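Local coordinates for tudor domain-containing protein 1 (Homo sapiens, PDB 5M9N), which probably helps silence transposable elements in the male germline through the piRNA pathway, with some of its Tudor domains binding arginine-methylated peptides, at residues G86-A91 with R101-A106. Sequence-based numbering, arbitrary orientation.
Sequences GDICCA and RASVLA
Cys89 and Ala102 form a hydrogen-bonded antiparallel pair, with Cys89 N 2.8 Å from Ala102 O and Ala102 N 3.0 Å from Cys89 O. Two further bonds continue the pairing ahead of the start of strand 88-92: Val104 N to Asp87 O, and Gly86 N to Val104 O. Gly86 has a positive phi (88°), a backbone shape that suits glycine.

On one face Cys89 SG sits between its own backbone N and carbonyl carbon (chi1 64°). Val104 CG2 meets this sulfur at 3.9 Å. The same methyl lies 3.5 Å from Asp87 O. Farther along, Ala91 CB and Ala102 CB touch tip to tip at 3.6 Å.

On the other face Ile88 turns CG1 anti to its carbonyl carbon, and its terminal CD1 rests 4.0 Å from Ser103 CB. Arg101 shares this face, but its guanidinium turns to Asp119 in a salt bridge.

The segments lie on strands 88-92 and 99-109, the first hairpin of the SH3-like barrel in this extended Tudor domain, the protein's second. Strand 112-117 pairs with 99-109, and 131-132 with 88-92. Helix 58-73 covers Cys90 and Arg101, while Val113 and Val115 pack against Val104 and Ala102.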
loop_
_atom_site.group_PDB
_atom_site.type_symbol
_atom_site.label_atom_id
_atom_site.label_comp_id
_atom_site.label_asym_id
_atom_site.label_seq_id
_atom_site.Cartn_x
_atom_site.Cartn_y
_atom_site.Cartn_z
ATOM N N GLY A 86 -14.823 -3.988 -4.897
ATOM C CA GLY A 86 -13.862 -3.491 -5.861
ATOM C C GLY A 86 -13.924 -2.033 -6.268
ATOM O O GLY A 86 -13.151 -1.612 -7.095
ATOM N N ASP A 87 -14.844 -1.254 -5.735
ATOM C CA ASP A 87 -14.913 0.132 -6.083
ATOM C C ASP A 87 -13.756 0.800 -5.322
ATOM O O ASP A 87 -13.336 0.314 -4.271
ATOM C CB ASP A 87 -16.204 0.792 -5.602
ATOM C CG ASP A 87 -17.377 0.522 -6.516
ATOM O OD1 ASP A 87 -17.199 -0.140 -7.550
ATOM O OD2 ASP A 87 -18.436 1.046 -6.154
ATOM N N ILE A 88 -13.280 1.908 -5.872
ATOM C CA ILE A 88 -12.458 2.848 -5.075
ATOM C C ILE A 88 -13.408 3.872 -4.490
ATOM O O ILE A 88 -14.346 4.288 -5.152
ATOM C CB ILE A 88 -11.388 3.520 -5.938
ATOM C CG1 ILE A 88 -10.489 2.466 -6.589
ATOM C CG2 ILE A 88 -10.480 4.410 -5.083
ATOM C CD1 ILE A 88 -9.663 1.645 -5.612
ATOM N N CYS A 89 -13.208 4.248 -3.252
ATOM C CA CYS A 89 -13.982 5.335 -2.641
ATOM C C CYS A 89 -13.053 6.088 -1.677
ATOM O O CYS A 89 -11.841 5.876 -1.732
ATOM C CB CYS A 89 -15.205 4.764 -1.939
ATOM S SG CYS A 89 -14.867 3.695 -0.554
ATOM N N CYS A 90 -13.598 6.982 -0.861
ATOM C CA CYS A 90 -12.894 7.629 0.263
ATOM C C CYS A 90 -13.315 6.931 1.546
ATOM O O CYS A 90 -14.487 6.533 1.697
ATOM C CB CYS A 90 -13.187 9.124 0.320
ATOM S SG CYS A 90 -13.013 9.997 -1.238
ATOM N N ALA A 91 -12.334 6.674 2.403
ATOM C CA ALA A 91 -12.493 6.082 3.705
ATOM C C ALA A 91 -11.784 6.949 4.751
ATOM O O ALA A 91 -10.630 7.396 4.514
ATOM C CB ALA A 91 -11.891 4.717 3.695
ATOM N N ARG A 101 -7.705 7.253 0.089
ATOM C CA ARG A 101 -8.269 6.434 -0.990
ATOM C C ARG A 101 -8.292 4.956 -0.593
ATOM O O ARG A 101 -7.382 4.397 0.044
ATOM C CB ARG A 101 -7.546 6.703 -2.290
ATOM C CG ARG A 101 -7.568 8.170 -2.651
ATOM C CD ARG A 101 -7.043 8.446 -4.006
ATOM N NE ARG A 101 -5.704 7.894 -4.238
ATOM C CZ ARG A 101 -4.993 8.128 -5.316
ATOM N NH1 ARG A 101 -5.436 8.897 -6.285
ATOM N NH2 ARG A 101 -3.817 7.583 -5.445
ATOM N N ALA A 102 -9.420 4.299 -0.885
ATOM C CA ALA A 102 -9.572 2.976 -0.373
ATOM C C ALA A 102 -10.365 2.093 -1.351
ATOM O O ALA A 102 -11.266 2.576 -2.008
ATOM C CB ALA A 102 -10.259 2.994 0.954
ATOM N N SER A 103 -9.918 0.848 -1.455
ATOM C CA SER A 103 -10.596 -0.203 -2.251
ATOM C C SER A 103 -11.554 -0.949 -1.371
ATOM O O SER A 103 -11.196 -1.379 -0.316
ATOM C CB SER A 103 -9.546 -1.166 -2.744
ATOM O OG SER A 103 -10.105 -2.063 -3.649
ATOM N N VAL A 104 -12.780 -1.148 -1.836
ATOM C CA VAL A 104 -13.759 -1.942 -1.088
ATOM C C VAL A 104 -13.472 -3.436 -1.236
ATOM O O VAL A 104 -13.612 -3.955 -2.329
ATOM C CB VAL A 104 -15.144 -1.593 -1.609
ATOM C CG1 VAL A 104 -16.231 -2.404 -0.892
ATOM C CG2 VAL A 104 -15.372 -0.090 -1.471
ATOM N N LEU A 105 -13.027 -4.124 -0.187
ATOM C CA LEU A 105 -12.570 -5.516 -0.377
ATOM C C LEU A 105 -13.709 -6.527 -0.150
ATOM O O LEU A 105 -13.737 -7.510 -0.791
ATOM C CB LEU A 105 -11.384 -5.876 0.500
ATOM C CG LEU A 105 -10.163 -4.913 0.385
ATOM C CD1 LEU A 105 -9.148 -5.329 1.396
ATOM C CD2 LEU A 105 -9.619 -4.977 -1.009
ATOM N N ALA A 106 -14.643 -6.201 0.730
ATOM C CA ALA A 106 -15.672 -7.129 1.210
ATOM C C ALA A 106 -16.565 -6.381 2.170
ATOM O O ALA A 106 -16.120 -5.445 2.882
ATOM C CB ALA A 106 -15.050 -8.352 1.911
#